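Local coordinates for protein toluene, o-xylene monooxygenase oxygenase subunit (Pseudomonas stutzeri, PDB 2INC) that probably forms part of the multisubunit oxygenase that hydroxylates toluene and o-xylene, as a helical chain of the ferritin-like hydroxylase family, at residues Q91-Q96 / L243-Q248; E197-A202 / L217-A222. One frame throughout, in Å; residues are numbered along the deposited sequence.

Interaction 1: Q91-Q96 / L243-Q248; sequences QGLFDQ and LGLLAQ
Leu93, the first residue of 91-96 to reach 243-248, sends both branches of its isobutyl group onto Leu245. Its CD1 comes to 3.6 Å from CB of Leu245, while its CD2 lies 3.7 Å from CD1 of Leu245, so one methyl meets the root of the partner and the other its end. The two side chains cross at about a right angle. On Leu93, CG is anti to the carbonyl carbon (chi1 -80°), a rotation that brings the fork of this leucine up to Leu245. Leu93 also packs on Tyr89 of the second copy of this protein.

One residue on, Phe94 brings the CE2 and CZ end of its ring to Leu246. CD1 of Leu246 stands 4.0 Å from CZ of Phe94, and CD2 of Leu246 is 4.1 Å from the same carbon, so the ring end meets the fork of the leucine. On Leu246, CG is anti to the backbone N (chi1 -177°), which carries that fork to the CE2-CZ end of the ring. Beyond this pair the Phe94 ring lies nearly parallel to that of Tyr164 on helix 142-172. An alanine in place of Phe94 is likely to open a gap beside the Leu246 methyls and leave Tyr164 without the Phe94 ring beside it.

Farther along, the polar work turns to the subunit interface: Gln96 O accepts a hydrogen bond from Gln248 NE2 of the second subunit, and the reciprocal bond is also made. Between the two segments themselves, four buried apolar side chains join helices 76-99 and 241-268 without a hydrogen bond, a helix-to-helix seam of this all-helical, ferritin-like fold that rests on shape and exclusion of water.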
loop_
_atom_site.group_PDB
_atom_site.type_symbol
_atom_site.label_atom_id
_atom_site.label_comp_id
_atom_site.label_asym_id
_atom_site.label_seq_id
_atom_site.Cartn_x
_atom_site.Cartn_y
_atom_site.Cartn_z
ATOM N N GLN B 91 -9.486 9.521 19.819
ATOM C CA GLN B 91 -9.003 10.847 19.481
ATOM C C GLN B 91 -10.161 11.705 18.932
ATOM O O GLN B 91 -10.209 12.895 19.204
ATOM C CB GLN B 91 -7.726 10.833 18.601
ATOM C CG GLN B 91 -6.602 9.822 19.125
ATOM C CD GLN B 91 -5.828 10.231 20.441
ATOM O OE1 GLN B 91 -5.365 11.369 20.588
ATOM N NE2 GLN B 91 -5.684 9.281 21.381
ATOM N N GLY B 92 -11.140 11.085 18.270
ATOM C CA GLY B 92 -12.314 11.815 17.912
ATOM C C GLY B 92 -13.057 12.325 19.130
ATOM O O GLY B 92 -13.478 13.483 19.137
ATOM N N LEU B 93 -13.276 11.454 20.128
ATOM C CA LEU B 93 -13.911 11.862 21.392
ATOM C C LEU B 93 -13.208 13.018 21.998
ATOM O O LEU B 93 -13.851 13.989 22.385
ATOM C CB LEU B 93 -13.897 10.778 22.452
ATOM C CG LEU B 93 -14.995 9.743 22.264
ATOM C CD1 LEU B 93 -14.860 8.580 23.293
ATOM C CD2 LEU B 93 -16.372 10.454 22.347
ATOM N N PHE B 94 -11.894 12.919 22.122
ATOM C CA PHE B 94 -11.124 14.035 22.689
ATOM C C PHE B 94 -11.365 15.306 21.878
ATOM O O PHE B 94 -11.537 16.396 22.439
ATOM C CB PHE B 94 -9.637 13.723 22.678
ATOM C CG PHE B 94 -9.213 12.639 23.681
ATOM C CD1 PHE B 94 -7.879 12.220 23.717
ATOM C CD2 PHE B 94 -10.130 12.056 24.555
ATOM C CE1 PHE B 94 -7.458 11.264 24.594
ATOM C CE2 PHE B 94 -9.708 11.049 25.465
ATOM C CZ PHE B 94 -8.362 10.687 25.486
ATOM N N ASP B 95 -11.329 15.178 20.548
ATOM C CA ASP B 95 -11.394 16.368 19.698
ATOM C C ASP B 95 -12.783 16.951 19.809
ATOM O O ASP B 95 -12.954 18.120 19.996
ATOM C CB ASP B 95 -11.082 15.968 18.268
ATOM C CG ASP B 95 -11.085 17.116 17.277
ATOM O OD1 ASP B 95 -10.747 18.278 17.630
ATOM O OD2 ASP B 95 -11.284 16.792 16.070
ATOM N N GLN B 96 -13.801 16.112 19.664
ATOM C CA GLN B 96 -15.157 16.627 19.553
ATOM C C GLN B 96 -15.740 17.086 20.907
ATOM O O GLN B 96 -16.505 18.058 20.965
ATOM C CB GLN B 96 -15.986 15.610 18.715
ATOM C CG GLN B 96 -15.343 15.675 17.270
ATOM C CD GLN B 96 -16.176 15.117 16.151
ATOM O OE1 GLN B 96 -17.354 15.390 16.078
ATOM N NE2 GLN B 96 -15.522 14.363 15.207
ATOM N N LEU B 243 -14.763 10.620 30.304
ATOM C CA LEU B 243 -14.075 9.549 31.053
ATOM C C LEU B 243 -14.928 8.266 31.033
ATOM O O LEU B 243 -14.414 7.145 30.925
ATOM C CB LEU B 243 -13.772 10.007 32.484
ATOM C CG LEU B 243 -13.001 8.968 33.336
ATOM C CD1 LEU B 243 -11.786 8.370 32.627
ATOM C CD2 LEU B 243 -12.650 9.584 34.634
ATOM N N GLY B 244 -16.243 8.428 31.107
ATOM C CA GLY B 244 -17.164 7.273 31.024
ATOM C C GLY B 244 -16.816 6.526 29.748
ATOM O O GLY B 244 -16.559 5.339 29.782
ATOM N N LEU B 245 -16.712 7.244 28.637
ATOM C CA LEU B 245 -16.392 6.573 27.355
ATOM C C LEU B 245 -14.954 6.078 27.210
ATOM O O LEU B 245 -14.733 5.015 26.645
ATOM C CB LEU B 245 -16.752 7.482 26.178
ATOM C CG LEU B 245 -18.253 7.712 26.016
ATOM C CD1 LEU B 245 -18.479 8.803 24.962
ATOM C CD2 LEU B 245 -18.994 6.412 25.625
ATOM N N LEU B 246 -13.999 6.894 27.660
ATOM C CA LEU B 246 -12.580 6.556 27.650
ATOM C C LEU B 246 -12.330 5.234 28.398
ATOM O O LEU B 246 -11.606 4.347 27.899
ATOM C CB LEU B 246 -11.780 7.688 28.319
ATOM C CG LEU B 246 -10.256 7.503 28.313
ATOM C CD1 LEU B 246 -9.817 7.251 26.837
ATOM C CD2 LEU B 246 -9.509 8.771 28.908
ATOM N N ALA B 247 -12.911 5.093 29.589
ATOM C CA ALA B 247 -12.673 3.929 30.410
ATOM C C ALA B 247 -13.270 2.689 29.749
ATOM O O ALA B 247 -12.700 1.582 29.766
ATOM C CB ALA B 247 -13.264 4.169 31.854
ATOM N N GLN B 248 -14.437 2.853 29.143
ATOM C CA GLN B 248 -15.038 1.708 28.421
ATOM C C GLN B 248 -14.156 1.312 27.209
ATOM O O GLN B 248 -14.019 0.117 26.913
ATOM C CB GLN B 248 -16.448 2.088 27.967
ATOM C CG GLN B 248 -17.177 0.984 27.209
ATOM C CD GLN B 248 -18.578 1.420 26.839
ATOM O OE1 GLN B 248 -19.020 2.482 27.274
ATOM N NE2 GLN B 248 -19.284 0.610 26.039
#

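Interaction 2: E197-A202 / L217-A222; sequences ELIEKA and LVTKPA
Leu198 lays its branched end against the hydroxyl side of Thr219, the two side chains sliding past each other in opposite directions. OG1 of Thr219 lies 3.6 Å from CD1 of Leu198, and Leu198 CG and CD2 come about as near, so the oxygen sits against three carbons of one leucine. The next residue, Ile199, crosses Thr219 at about a right angle and uses another branch: its CD1 approaches CG2 of Thr219 at 3.9 Å. Ala202 CB adds a looser touch on the hydroxyl.

The threonine can serve both neighbours because its OG1 and CG2 diverge. With OG1 anti to the carbonyl carbon (chi1 -61°), the methyl comes to lie anti to the backbone N, within reach of Ile199. The buried hydroxyl meets its polar need at home, through a hydrogen bond to Ala214 O five residues earlier in helix 208-237. That helix is irregular here, with a wider pi-type turn at 217-219 and a kink at Pro221, whose nitrogen makes no bond to the preceding turn; Leu217 O is taken instead by Arg318 NH1.

The segments run obliquely antiparallel, at 148°, with axes 10.7 Å apart at closest approach, and the contact closes a helical hairpin of the consecutive helices 190-202 and 208-237. On the first, Lys201 NZ forms a salt bridge with Glu197 OE2 at 2.8 Å, using the anti lone pair of that oxygen, and Glu197 OE1 makes a second one to Lys291.

Chemically, then, this is an apolar contact with a polar atom inside it: since the hydroxyl is satisfied within its own helix, hydrocarbon can close over it without burying an unmet donor.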
loop_
_atom_site.group_PDB
_atom_site.type_symbol
_atom_site.label_atom_id
_atom_site.label_comp_id
_atom_site.label_asym_id
_atom_site.label_seq_id
_atom_site.Cartn_x
_atom_site.Cartn_y
_atom_site.Cartn_z
ATOM N N GLU B 197 1.482 -0.616 46.930
ATOM C CA GLU B 197 2.124 -1.773 47.566
ATOM C C GLU B 197 1.989 -2.990 46.690
ATOM O O GLU B 197 2.975 -3.685 46.455
ATOM C CB GLU B 197 1.502 -2.059 48.955
ATOM C CG GLU B 197 2.129 -3.285 49.660
ATOM C CD GLU B 197 1.709 -3.446 51.112
ATOM O OE1 GLU B 197 0.792 -2.735 51.608
ATOM O OE2 GLU B 197 2.282 -4.335 51.760
ATOM N N LEU B 198 0.769 -3.271 46.233
ATOM C CA LEU B 198 0.530 -4.401 45.345
ATOM C C LEU B 198 1.462 -4.392 44.097
ATOM O O LEU B 198 2.199 -5.344 43.849
ATOM C CB LEU B 198 -0.909 -4.355 44.881
ATOM C CG LEU B 198 -1.272 -5.418 43.828
ATOM C CD1 LEU B 198 -0.970 -6.900 44.242
ATOM C CD2 LEU B 198 -2.723 -5.244 43.412
ATOM N N ILE B 199 1.430 -3.307 43.331
ATOM C CA ILE B 199 2.233 -3.254 42.116
ATOM C C ILE B 199 3.754 -3.186 42.444
ATOM O O ILE B 199 4.528 -3.822 41.740
ATOM C CB ILE B 199 1.779 -2.127 41.152
ATOM C CG1 ILE B 199 2.333 -2.375 39.727
ATOM C CG2 ILE B 199 2.362 -0.816 41.585
ATOM C CD1 ILE B 199 1.966 -3.782 39.049
ATOM N N GLU B 200 4.221 -2.442 43.468
ATOM C CA GLU B 200 5.665 -2.507 43.742
ATOM C C GLU B 200 6.159 -3.910 44.062
ATOM O O GLU B 200 7.243 -4.301 43.596
ATOM C CB GLU B 200 6.088 -1.577 44.868
ATOM C CG GLU B 200 5.980 -0.112 44.433
ATOM C CD GLU B 200 6.392 0.872 45.543
ATOM O OE1 GLU B 200 6.827 0.447 46.644
ATOM O OE2 GLU B 200 6.269 2.083 45.287
ATOM N N LYS B 201 5.402 -4.653 44.884
ATOM C CA LYS B 201 5.776 -6.042 45.192
ATOM C C LYS B 201 5.679 -6.967 43.995
ATOM O O LYS B 201 6.602 -7.786 43.754
ATOM C CB LYS B 201 4.938 -6.605 46.345
ATOM C CG LYS B 201 5.309 -5.902 47.680
ATOM C CD LYS B 201 4.504 -6.499 48.843
ATOM C CE LYS B 201 5.128 -5.946 50.136
ATOM N NZ LYS B 201 4.343 -6.245 51.416
ATOM N N ALA B 202 4.574 -6.849 43.249
ATOM C CA ALA B 202 4.378 -7.650 42.021
ATOM C C ALA B 202 5.520 -7.397 41.018
ATOM O O ALA B 202 5.978 -8.313 40.376
ATOM C CB ALA B 202 3.013 -7.396 41.381
ATOM N N LEU B 217 -3.203 -12.015 36.418
ATOM C CA LEU B 217 -4.354 -12.739 36.995
ATOM C C LEU B 217 -4.899 -12.043 38.213
ATOM O O LEU B 217 -6.079 -12.207 38.531
ATOM C CB LEU B 217 -4.042 -14.223 37.281
ATOM C CG LEU B 217 -3.657 -15.108 36.087
ATOM C CD1 LEU B 217 -3.541 -16.571 36.488
ATOM C CD2 LEU B 217 -4.585 -14.931 34.989
ATOM N N VAL B 218 -4.062 -11.244 38.873
ATOM C CA VAL B 218 -4.451 -10.648 40.142
ATOM C C VAL B 218 -4.474 -9.132 40.058
ATOM O O VAL B 218 -5.520 -8.526 40.269
ATOM C CB VAL B 218 -3.540 -11.110 41.329
ATOM C CG1 VAL B 218 -3.913 -10.369 42.628
ATOM C CG2 VAL B 218 -3.659 -12.662 41.508
ATOM N N THR B 219 -3.335 -8.517 39.766
ATOM C CA THR B 219 -3.267 -7.061 39.776
ATOM C C THR B 219 -4.174 -6.423 38.703
ATOM O O THR B 219 -5.006 -5.538 38.993
ATOM C CB THR B 219 -1.843 -6.653 39.582
ATOM O OG1 THR B 219 -1.103 -7.187 40.674
ATOM C CG2 THR B 219 -1.700 -5.137 39.592
ATOM N N LYS B 220 -4.099 -6.928 37.468
ATOM C CA LYS B 220 -4.835 -6.265 36.405
ATOM C C LYS B 220 -6.356 -6.307 36.623
ATOM O O LYS B 220 -7.046 -5.279 36.471
ATOM C CB LYS B 220 -4.402 -6.806 35.019
ATOM C CG LYS B 220 -3.185 -6.034 34.494
ATOM C CD LYS B 220 -2.521 -6.611 33.240
ATOM C CE LYS B 220 -3.505 -6.802 32.123
ATOM N NZ LYS B 220 -4.194 -5.559 31.695
ATOM N N PRO B 221 -6.914 -7.484 36.938
ATOM C CA PRO B 221 -8.372 -7.391 37.156
ATOM C C PRO B 221 -8.778 -6.457 38.297
ATOM O O PRO B 221 -9.798 -5.812 38.163
ATOM C CB PRO B 221 -8.804 -8.858 37.364
ATOM C CG PRO B 221 -7.713 -9.635 36.539
ATOM C CD PRO B 221 -6.443 -8.877 36.989
ATOM N N ALA B 222 -7.962 -6.323 39.350
ATOM C CA ALA B 222 -8.217 -5.342 40.416
ATOM C C ALA B 222 -8.090 -3.911 39.906
ATOM O O ALA B 222 -8.920 -3.062 40.230
ATOM C CB ALA B 222 -7.329 -5.556 41.625
#

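The two contacts illustrate how one all-helical chain uses apolar joints at different sequence ranges. Interaction 2 is local, joining the consecutive helices 190-202 and 208-237 across a short connection, and it is nested inside the much longer loop closed by interaction 1, which brings helix 76-99 to helix 241-268. Their centres are 26 Å apart and their nearest atoms about 11 Å, so they do not touch. Helix 241-268 directly follows helix 208-237, so the two contacts are linked along the chain. Interaction 2, nearer the chain centre, closes a local hairpin, whereas interaction 1, farther out, ties distant parts of the hydroxylase chain together beside the interface with its second copy.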